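Gentamicin resistance protein (Enterococcus gallinarum, PDB 6CTZ) probably phosphorylates aminoglycoside antibiotics such as kanamycin at the 2''-hydroxyl at the expense of a guanine nucleotide, thereby conferring resistance. Local coordinates at residues S163-D166 with Y167-R171. The protein carries 2 engineered substitutions. Sequence-based numbering, arbitrary orientation. Where two conformers were deposited one is given.
Sequences SLRD and YLTLR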
ATOM      1  N   SER A 163      26.423  13.697   8.024  1.00 22.21           N
ATOM      2  CA  SER A 163      25.538  13.732   9.186  1.00 22.96           C
ATOM      3  C   SER A 163      24.213  13.025   8.908  1.00 21.88           C
ATOM      4  O   SER A 163      23.647  12.379   9.800  1.00 22.23           O
ATOM      5  CB  SER A 163      25.284  15.175   9.601  1.00 25.71           C
ATOM      6  OG  SER A 163      24.651  15.881   8.552  1.00 27.62           O
ATOM      7  N   LEU A 164      23.693  13.111   7.686  1.00 21.32           N
ATOM      8  CA  LEU A 164      22.457  12.426   7.316  1.00 21.36           C
ATOM      9  C   LEU A 164      22.759  10.963   7.173  1.00 20.17           C
ATOM     10  O   LEU A 164      21.927  10.167   7.530  1.00 19.31           O
ATOM     11  CB  LEU A 164      21.837  13.030   6.083  1.00 22.78           C
ATOM     12  CG  LEU A 164      20.473  12.447   5.678  1.00 22.35           C
ATOM     13  CD1 LEU A 164      19.426  12.543   6.781  1.00 23.64           C
ATOM     14  CD2 LEU A 164      19.994  13.207   4.466  1.00 23.02           C
ATOM     15  N   ARG A 165      23.942  10.598   6.656  1.00 20.69           N
ATOM     16  CA  ARG A 165      24.354   9.197   6.636  1.00 21.27           C
ATOM     17  C   ARG A 165      24.404   8.624   8.046  1.00 21.35           C
ATOM     18  O   ARG A 165      23.930   7.507   8.286  1.00 21.33           O
ATOM     19  CB  ARG A 165      25.718   9.045   5.956  1.00 23.32           C
ATOM     20  CG  ARG A 165      26.185   7.595   5.877  1.00 24.27           C
ATOM     21  CD  ARG A 165      27.523   7.479   5.177  1.00 25.70           C
ATOM     22  NE  ARG A 165      28.615   7.959   6.012  1.00 26.57           N
ATOM     23  CZ  ARG A 165      29.808   8.317   5.546  1.00 26.81           C
ATOM     24  NH1 ARG A 165      30.063   8.273   4.238  1.00 26.76           N
ATOM     25  NH2 ARG A 165      30.740   8.739   6.385  1.00 27.26           N
ATOM     26  N   ASP A 166      24.968   9.382   8.993  1.00 22.30           N
ATOM     27  CA  ASP A 166      25.022   8.929  10.380  1.00 22.43           C
ATOM     28  C   ASP A 166      23.623   8.680  10.927  1.00 21.41           C
ATOM     29  O   ASP A 166      23.397   7.702  11.646  1.00 21.97           O
ATOM     30  CB  ASP A 166      25.742   9.961  11.253  1.00 24.37           C
ATOM     31  CG  ASP A 166      27.207  10.146  10.878  1.00 26.75           C
ATOM     32  OD1 ASP A 166      27.780   9.280  10.182  1.00 27.39           O
ATOM     33  OD2 ASP A 166      27.788  11.171  11.294  1.00 27.74           O
ATOM     34  N   TYR A 167      22.675   9.565  10.605  1.00 20.34           N
ATOM     35  CA  TYR A 167      21.288   9.377  11.024  1.00 19.36           C
ATOM     36  C   TYR A 167      20.706   8.091  10.449  1.00 18.90           C
ATOM     37  O   TYR A 167      20.098   7.294  11.170  1.00 18.46           O
ATOM     38  CB  TYR A 167      20.450  10.584  10.599  1.00 18.26           C
ATOM     39  CG  TYR A 167      18.959  10.377  10.709  1.00 17.93           C
ATOM     40  CD1 TYR A 167      18.327  10.428  11.941  1.00 17.72           C
ATOM     41  CD2 TYR A 167      18.182  10.126   9.579  1.00 17.91           C
ATOM     42  CE1 TYR A 167      16.954  10.237  12.051  1.00 17.64           C
ATOM     43  CE2 TYR A 167      16.809   9.934   9.680  1.00 18.01           C
ATOM     44  CZ  TYR A 167      16.202   9.994  10.922  1.00 17.40           C
ATOM     45  OH  TYR A 167      14.848   9.804  11.040  1.00 17.99           O
ATOM     46  N   LEU A 168      20.885   7.863   9.147  1.00 18.53           N
ATOM     47  CA  LEU A 168      20.329   6.658   8.547  1.00 19.34           C
ATOM     48  C   LEU A 168      20.950   5.396   9.130  1.00 20.19           C
ATOM     49  O   LEU A 168      20.249   4.408   9.363  1.00 20.33           O
ATOM     50  CB  LEU A 168      20.472   6.693   7.027  1.00 20.19           C
ATOM     51  CG  LEU A 168      19.572   7.693   6.302  1.00 21.03           C
ATOM     52  CD1 LEU A 168      19.837   7.608   4.817  1.00 22.42           C
ATOM     53  CD2 LEU A 168      18.098   7.427   6.597  1.00 21.02           C
ATOM     54  N   THR A 169      22.266   5.388   9.348  1.00 21.08           N
ATOM     55  CA  THR A 169      22.889   4.219   9.959  0.64 22.44           C
ATOM     56  C   THR A 169      22.318   3.958  11.347  1.00 21.70           C
ATOM     57  O   THR A 169      22.070   2.804  11.723  1.00 22.19           O
ATOM     58  CB  THR A 169      24.400   4.419  10.028  0.64 24.84           C
ATOM     59  OG1 THR A 169      24.913   4.571   8.700  0.64 26.24           O
ATOM     60  CG2 THR A 169      25.067   3.227  10.703  0.64 25.87           C
ATOM     61  N   LEU A 170      22.094   5.026  12.119  1.00 20.09           N
ATOM     62  CA  LEU A 170      21.476   4.898  13.436  1.00 19.64           C
ATOM     63  C   LEU A 170      20.096   4.263  13.333  1.00 18.65           C
ATOM     64  O   LEU A 170      19.751   3.376  14.119  1.00 18.70           O
ATOM     65  CB  LEU A 170      21.367   6.280  14.078  1.00 20.01           C
ATOM     66  CG  LEU A 170      20.548   6.367  15.369  1.00 21.90           C
ATOM     67  CD1 LEU A 170      21.174   5.555  16.498  1.00 23.70           C
ATOM     68  CD2 LEU A 170      20.363   7.815  15.773  1.00 23.45           C
ATOM     69  N   ARG A 171      19.288   4.716  12.370  1.00 17.52           N
ATOM     70  CA  ARG A 171      17.935   4.187  12.225  1.00 16.81           C
ATOM     71  C   ARG A 171      17.959   2.716  11.829  1.00 16.96           C
ATOM     72  O   ARG A 171      17.221   1.902  12.392  1.00 17.00           O
ATOM     73  CB  ARG A 171      17.149   5.019  11.210  1.00 16.56           C
ATOM     74  CG  ARG A 171      17.024   6.492  11.580  1.00 16.90           C
ATOM     75  CD  ARG A 171      16.087   6.685  12.762  1.00 16.00           C
ATOM     76  NE  ARG A 171      14.676   6.639  12.359  1.00 14.97           N
ATOM     77  CZ  ARG A 171      13.654   6.792  13.197  1.00 14.72           C
ATOM     78  NH1 ARG A 171      13.867   6.970  14.500  1.00 15.72           N
ATOM     79  NH2 ARG A 171      12.409   6.751  12.741  1.00 15.56           N
TER
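Four consecutive i to i+4 bonds, from Tyr167 N to Ser163 O, Leu168 N to Leu164 O, Thr169 N to Arg165 O and Leu170 N to Asp166 O, all 2.9–3.1 Å, show that 163-166 and 167-171 are successive turns of one alpha-helix. Arg165 O accepts the amide of Thr169, with an N-H...O angle of 169°, and in the modelled conformer probably the hydroxyl of the same residue as well. There OG1 of Thr169 lies 3.1 Å from Arg165 O, 40° out of the plane of that carbonyl, a bond that stays doubtful because Thr169 is disordered over two conformers. In this conformer chi1 of -61° sets OG1 beside its own backbone N and turns it back toward the preceding turn. On the buried side, CD1 of Leu164 approaches CD2 of Tyr167 at 3.9 Å, meeting the ring obliquely. Both residues hold CG trans to the backbone N, and their side chains leave the helix on the same flank. CG of Arg171, one turn on, lies 3.6 Å above the Tyr167 ring plane, offset toward the rim. The phenol OH hydrogen-bonds Asp292 and Asn296, while Leu168 packs on Thr263 and Val267. The amphipathic helix 162-176 thus turns its buried side (Leu164, Tyr167, Leu168, Arg171) to helices 251-276 and 279-296, a helix-helix interface in the helical part of this kinase-like phosphotransferase.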